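Local coordinates for protein dermonecrotic toxin (Pasteurella multocida, PDB 2EBF) that acts as a dermonecrotic, strongly mitogenic toxin that induces bone resorption and is associated with atrophic rhinitis in pigs, this chain being its C-terminal region, at residues 336-341 with 507-512; 343-348 with 525-530. All blocks are in the same frame, centred on the assembly; numbering follows the deposited sequence.

Contact 1 (336-341 with 507-512); sequences FDYTPW and LNSTPG
Tyr338 and Ser509 reach each other across well-separated backbones, their CA atoms 10.3 Å apart, where the turn leading into helix 339-345 faces the loop between helix 504-507 and the short strand 510-511. The phenol bridges the two backbones: Tyr338 OH donates to Ser509 OG at 2.7 Å. Ser509 OG lies at the ring edge, near its plane, with Tyr338 CE2 the nearest ring atom at 3.3 Å. With its CG beside the backbone N and anti to the carbonyl carbon (chi1 -81°), Tyr338 sends the ring toward 507-512, and Phe336 CD2 rests 3.8 Å above one ring face, toward the rim. Ser509 OG also hydrogen-bonds Asp542 OD2, probably as donor, so the serine hydroxyl accepts from the phenol and gives to the carboxylate. Both segments belong to the C2 region of the toxin; strand 510-511 pairs antiparallel with strand 516-517, and Tyr338 also touches Pro516 of that hairpin. Trp341 makes the second, looser approach, its CZ2 lying 4.3 Å from Asn508 OD1, obliquely to the indole plane. Asn508 has its polar partners in Gln522 NE2 and Leu540 O, while Trp341 NE1 hydrogen-bonds Ile526 O. In the turn leading into the helix, Thr339 N gives a capping bond to Asp337 OD1 (3.0 Å), arriving from above the carboxylate plane.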
loop_
_atom_site.group_PDB
_atom_site.type_symbol
_atom_site.label_atom_id
_atom_site.label_comp_id
_atom_site.label_asym_id
_atom_site.label_seq_id
_atom_site.Cartn_x
_atom_site.Cartn_y
_atom_site.Cartn_z
ATOM N N PHE A 336 -5.573 2.472 14.690
ATOM C CA PHE A 336 -6.507 1.417 15.081
ATOM C C PHE A 336 -6.741 1.591 16.568
ATOM O O PHE A 336 -5.789 1.721 17.330
ATOM C CB PHE A 336 -5.993 0.003 14.780
ATOM C CG PHE A 336 -6.965 -1.078 15.181
ATOM C CD1 PHE A 336 -8.015 -1.432 14.334
ATOM C CD2 PHE A 336 -6.864 -1.707 16.415
ATOM C CE1 PHE A 336 -8.937 -2.412 14.706
ATOM C CE2 PHE A 336 -7.776 -2.694 16.803
ATOM C CZ PHE A 336 -8.818 -3.047 15.944
ATOM N N ASP A 337 -8.008 1.627 16.972
ATOM C CA ASP A 337 -8.347 1.778 18.380
ATOM C C ASP A 337 -8.586 0.397 18.995
ATOM O O ASP A 337 -9.543 -0.290 18.636
ATOM C CB ASP A 337 -9.582 2.677 18.537
ATOM C CG ASP A 337 -9.928 2.975 19.988
ATOM O OD1 ASP A 337 -9.108 2.719 20.896
ATOM O OD2 ASP A 337 -11.030 3.505 20.223
ATOM N N TYR A 338 -7.696 0.007 19.907
ATOM C CA TYR A 338 -7.807 -1.258 20.633
ATOM C C TYR A 338 -8.783 -1.192 21.806
ATOM O O TYR A 338 -9.078 -2.213 22.430
ATOM C CB TYR A 338 -6.458 -1.659 21.201
ATOM C CG TYR A 338 -5.511 -2.329 20.247
ATOM C CD1 TYR A 338 -4.604 -1.583 19.505
ATOM C CD2 TYR A 338 -5.483 -3.719 20.130
ATOM C CE1 TYR A 338 -3.691 -2.204 18.642
ATOM C CE2 TYR A 338 -4.576 -4.350 19.275
ATOM C CZ TYR A 338 -3.691 -3.589 18.537
ATOM O OH TYR A 338 -2.794 -4.209 17.701
ATOM N N THR A 339 -9.268 0.010 22.118
ATOM C CA THR A 339 -10.173 0.206 23.258
ATOM C C THR A 339 -11.437 -0.686 23.248
ATOM O O THR A 339 -11.726 -1.349 24.248
ATOM C CB THR A 339 -10.486 1.723 23.463
ATOM O OG1 THR A 339 -9.332 2.346 24.032
ATOM C CG2 THR A 339 -11.662 1.927 24.412
ATOM N N PRO A 340 -12.200 -0.707 22.136
ATOM C CA PRO A 340 -13.385 -1.559 22.144
ATOM C C PRO A 340 -13.072 -3.035 22.396
ATOM O O PRO A 340 -13.772 -3.681 23.181
ATOM C CB PRO A 340 -13.977 -1.364 20.741
ATOM C CG PRO A 340 -13.440 -0.049 20.295
ATOM C CD PRO A 340 -12.075 0.043 20.873
ATOM N N TRP A 341 -12.018 -3.552 21.766
ATOM C CA TRP A 341 -11.673 -4.971 21.906
ATOM C C TRP A 341 -11.179 -5.301 23.316
ATOM O O TRP A 341 -11.610 -6.294 23.921
ATOM C CB TRP A 341 -10.645 -5.396 20.847
ATOM C CG TRP A 341 -10.444 -6.903 20.766
ATOM C CD1 TRP A 341 -11.121 -7.790 19.954
ATOM C CD2 TRP A 341 -9.512 -7.681 21.515
ATOM N NE1 TRP A 341 -10.660 -9.064 20.162
ATOM C CE2 TRP A 341 -9.670 -9.027 21.112
ATOM C CE3 TRP A 341 -8.546 -7.372 22.492
ATOM C CZ2 TRP A 341 -8.909 -10.066 21.659
ATOM C CZ3 TRP A 341 -7.798 -8.396 23.032
ATOM C CH2 TRP A 341 -7.976 -9.735 22.612
ATOM N N LEU A 507 -3.869 -14.394 14.225
ATOM C CA LEU A 507 -4.981 -14.244 15.164
ATOM C C LEU A 507 -4.954 -12.946 15.950
ATOM O O LEU A 507 -5.904 -12.166 15.890
ATOM C CB LEU A 507 -4.992 -15.421 16.146
ATOM C CG LEU A 507 -5.281 -16.809 15.564
ATOM C CD1 LEU A 507 -5.096 -17.890 16.615
ATOM C CD2 LEU A 507 -6.689 -16.844 15.027
ATOM N N ASN A 508 -3.869 -12.751 16.706
ATOM C CA ASN A 508 -3.671 -11.583 17.566
ATOM C C ASN A 508 -2.628 -10.623 16.995
ATOM O O ASN A 508 -2.200 -10.783 15.847
ATOM C CB ASN A 508 -3.277 -12.037 18.981
ATOM C CG ASN A 508 -4.462 -12.607 19.757
ATOM O OD1 ASN A 508 -5.534 -11.993 19.824
ATOM N ND2 ASN A 508 -4.272 -13.784 20.346
ATOM N N SER A 509 -2.221 -9.631 17.787
ATOM C CA SER A 509 -1.359 -8.561 17.282
ATOM C C SER A 509 0.039 -9.045 16.966
ATOM O O SER A 509 0.505 -10.038 17.528
ATOM C CB SER A 509 -1.316 -7.364 18.240
ATOM O OG SER A 509 -2.617 -6.826 18.435
ATOM N N THR A 510 0.684 -8.359 16.029
ATOM C CA THR A 510 2.078 -8.605 15.666
ATOM C C THR A 510 2.720 -7.235 15.386
ATOM O O THR A 510 1.997 -6.239 15.236
ATOM C CB THR A 510 2.207 -9.477 14.399
ATOM O OG1 THR A 510 1.322 -8.969 13.388
ATOM C CG2 THR A 510 1.906 -10.967 14.692
ATOM N N PRO A 511 4.066 -7.165 15.367
ATOM C CA PRO A 511 4.767 -5.909 15.049
ATOM C C PRO A 511 4.409 -5.292 13.694
ATOM O O PRO A 511 4.415 -5.987 12.667
ATOM C CB PRO A 511 6.237 -6.326 15.074
ATOM C CG PRO A 511 6.282 -7.437 16.061
ATOM C CD PRO A 511 5.027 -8.230 15.723
ATOM N N GLY A 512 4.106 -3.992 13.699
ATOM C CA GLY A 512 3.715 -3.280 12.469
ATOM C C GLY A 512 4.565 -2.042 12.217
ATOM O O GLY A 512 5.600 -1.839 12.866
#

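Contact 2 (343-348 with 525-530); sequences AIYGDI and KIPATV
Tyr345, in the last turn of helix 339-345, lies against the loop 525-527, its CA 6.7 Å from that of Pro527. One polar bond crosses: Tyr345 OH donates to Lys525 O at 3.0 Å. The C=O...O angle is 121° and the phenol oxygen stands above the carbonyl plane, 41° out of it, so the bond misses the lone-pair directions. This carbonyl belongs to the residue that ends helix 520-524 in a Schellman motif; Lys525 takes the positive phi (63°) and its side chain leads off toward Asp492, with which it forms a long, weak ion pair.

The larger part of the contact is apolar. One face of the phenol ring lies over the peptide joining Ile526 and Pro527, with Ile526 C and Pro527 N each 3.7 Å above the ring plane and displaced toward its rim. The proline ring crosses Tyr345 at a slant, bringing Pro527 CD to 3.7 Å from Tyr345 CE2 and Pro527 CB equally near Tyr345 CD2. On the opposite face Ile344 CG2 sits over the ring centre at 3.5 Å, so the phenol is held between a methyl and a peptide.

Tyr350 and Tyr370 both meet Tyr345 edge-to-face, and the Trp341 ring meets it too. Beyond Pro527 the chain enters strand 528-531, which runs parallel to 372-376 on one side and antiparallel to 537-539 on the other; Phe539 of the latter touches both Tyr345 and Pro527, placing the end of helix 339-345 against this sheet.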
loop_
_atom_site.group_PDB
_atom_site.type_symbol
_atom_site.label_atom_id
_atom_site.label_comp_id
_atom_site.label_asym_id
_atom_site.label_seq_id
_atom_site.Cartn_x
_atom_site.Cartn_y
_atom_site.Cartn_z
ATOM N N ALA A 343 -11.897 -3.785 26.012
ATOM C CA ALA A 343 -13.035 -3.688 26.934
ATOM C C ALA A 343 -13.835 -4.994 27.077
ATOM O O ALA A 343 -14.449 -5.239 28.124
ATOM C CB ALA A 343 -13.957 -2.548 26.524
ATOM N N ILE A 344 -13.840 -5.822 26.036
ATOM C CA ILE A 344 -14.545 -7.100 26.088
ATOM C C ILE A 344 -13.593 -8.232 26.470
ATOM O O ILE A 344 -13.885 -9.015 27.381
ATOM C CB ILE A 344 -15.258 -7.454 24.740
ATOM C CG1 ILE A 344 -16.062 -6.268 24.183
ATOM C CG2 ILE A 344 -16.132 -8.702 24.889
ATOM C CD1 ILE A 344 -17.184 -5.771 25.083
ATOM N N TYR A 345 -12.452 -8.308 25.783
ATOM C CA TYR A 345 -11.570 -9.471 25.890
ATOM C C TYR A 345 -10.225 -9.202 26.559
ATOM O O TYR A 345 -9.440 -10.133 26.752
ATOM C CB TYR A 345 -11.305 -10.039 24.500
ATOM C CG TYR A 345 -12.535 -10.183 23.642
ATOM C CD1 TYR A 345 -12.804 -9.273 22.623
ATOM C CD2 TYR A 345 -13.430 -11.235 23.839
ATOM C CE1 TYR A 345 -13.939 -9.405 21.810
ATOM C CE2 TYR A 345 -14.570 -11.373 23.032
ATOM C CZ TYR A 345 -14.814 -10.457 22.024
ATOM O OH TYR A 345 -15.933 -10.594 21.225
ATOM N N GLY A 346 -9.956 -7.940 26.895
ATOM C CA GLY A 346 -8.616 -7.527 27.334
ATOM C C GLY A 346 -8.343 -7.426 28.820
ATOM O O GLY A 346 -7.222 -7.105 29.222
ATOM N N ASP A 347 -9.358 -7.691 29.645
ATOM C CA ASP A 347 -9.177 -7.748 31.094
ATOM C C ASP A 347 -8.179 -8.842 31.424
ATOM O O ASP A 347 -8.135 -9.868 30.740
ATOM C CB ASP A 347 -10.506 -8.052 31.803
ATOM C CG ASP A 347 -10.389 -7.978 33.321
ATOM O OD1 ASP A 347 -10.365 -6.846 33.859
ATOM O OD2 ASP A 347 -10.313 -9.042 33.975
ATOM N N ILE A 348 -7.384 -8.640 32.476
ATOM C CA ILE A 348 -6.399 -9.650 32.866
ATOM C C ILE A 348 -7.045 -11.015 33.116
ATOM O O ILE A 348 -6.432 -12.047 32.853
ATOM C CB ILE A 348 -5.513 -9.219 34.088
ATOM C CG1 ILE A 348 -4.506 -10.324 34.435
ATOM C CG2 ILE A 348 -6.371 -8.873 35.310
ATOM C CD1 ILE A 348 -3.127 -9.834 34.819
ATOM N N LYS A 525 -13.513 -8.192 15.969
ATOM C CA LYS A 525 -14.200 -7.983 17.250
ATOM C C LYS A 525 -14.621 -9.315 17.898
ATOM O O LYS A 525 -15.719 -9.432 18.446
ATOM C CB LYS A 525 -15.426 -7.066 17.095
ATOM C CG LYS A 525 -15.196 -5.728 16.361
ATOM C CD LYS A 525 -15.704 -5.734 14.915
ATOM C CE LYS A 525 -17.221 -5.822 14.832
ATOM N NZ LYS A 525 -17.707 -5.921 13.417
ATOM N N ILE A 526 -13.749 -10.314 17.821
ATOM C CA ILE A 526 -14.031 -11.647 18.377
ATOM C C ILE A 526 -12.854 -12.103 19.240
ATOM O O ILE A 526 -11.806 -11.477 19.201
ATOM C CB ILE A 526 -14.320 -12.681 17.255
ATOM C CG1 ILE A 526 -13.111 -12.816 16.305
ATOM C CG2 ILE A 526 -15.616 -12.293 16.519
ATOM C CD1 ILE A 526 -13.278 -13.869 15.206
ATOM N N PRO A 527 -13.034 -13.168 20.049
ATOM C CA PRO A 527 -11.878 -13.715 20.769
ATOM C C PRO A 527 -11.092 -14.764 19.970
ATOM O O PRO A 527 -11.682 -15.514 19.181
ATOM C CB PRO A 527 -12.521 -14.368 21.996
ATOM C CG PRO A 527 -13.897 -14.833 21.498
ATOM C CD PRO A 527 -14.289 -13.880 20.376
ATOM N N ALA A 528 -9.774 -14.811 20.170
ATOM C CA ALA A 528 -8.965 -15.942 19.689
ATOM C C ALA A 528 -8.848 -17.023 20.754
ATOM O O ALA A 528 -8.710 -16.729 21.951
ATOM C CB ALA A 528 -7.590 -15.494 19.255
ATOM N N THR A 529 -8.871 -18.275 20.311
ATOM C CA THR A 529 -8.836 -19.411 21.236
ATOM C C THR A 529 -7.884 -20.510 20.782
ATOM O O THR A 529 -7.421 -20.517 19.643
ATOM C CB THR A 529 -10.240 -20.033 21.454
ATOM O OG1 THR A 529 -10.711 -20.623 20.236
ATOM C CG2 THR A 529 -11.236 -19.005 21.964
ATOM N N VAL A 530 -7.606 -21.437 21.696
ATOM C CA VAL A 530 -6.769 -22.601 21.422
ATOM C C VAL A 530 -7.332 -23.791 22.191
ATOM O O VAL A 530 -7.995 -23.620 23.216
ATOM C CB VAL A 530 -5.280 -22.398 21.882
ATOM C CG1 VAL A 530 -4.520 -21.489 20.945
ATOM C CG2 VAL A 530 -5.206 -21.878 23.323
#

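How the contacts relate
Both contacts use helix 339-345: contact 1 takes its beginning and the turn before it, contact 2 its last turn. Their centres lie 11 Å apart, and their segments alternate along the chain within the C2 region. Contact 1 is centred about 19 Å from the chain centre and contact 2 about 29 Å, farther out although its touching residues, exposed Lys525 apart, are buried too. A tyrosine hydroxyl donates in both, to a serine hydroxyl that also hydrogen-bonds Asp542 in contact 1 and to a backbone carbonyl in contact 2, where the ring face also packs on a peptide and a proline. Trp341 of contact 1 reaches into 525-530, while Leu507 and Asn508 pack on Ala528 of strand 528-531.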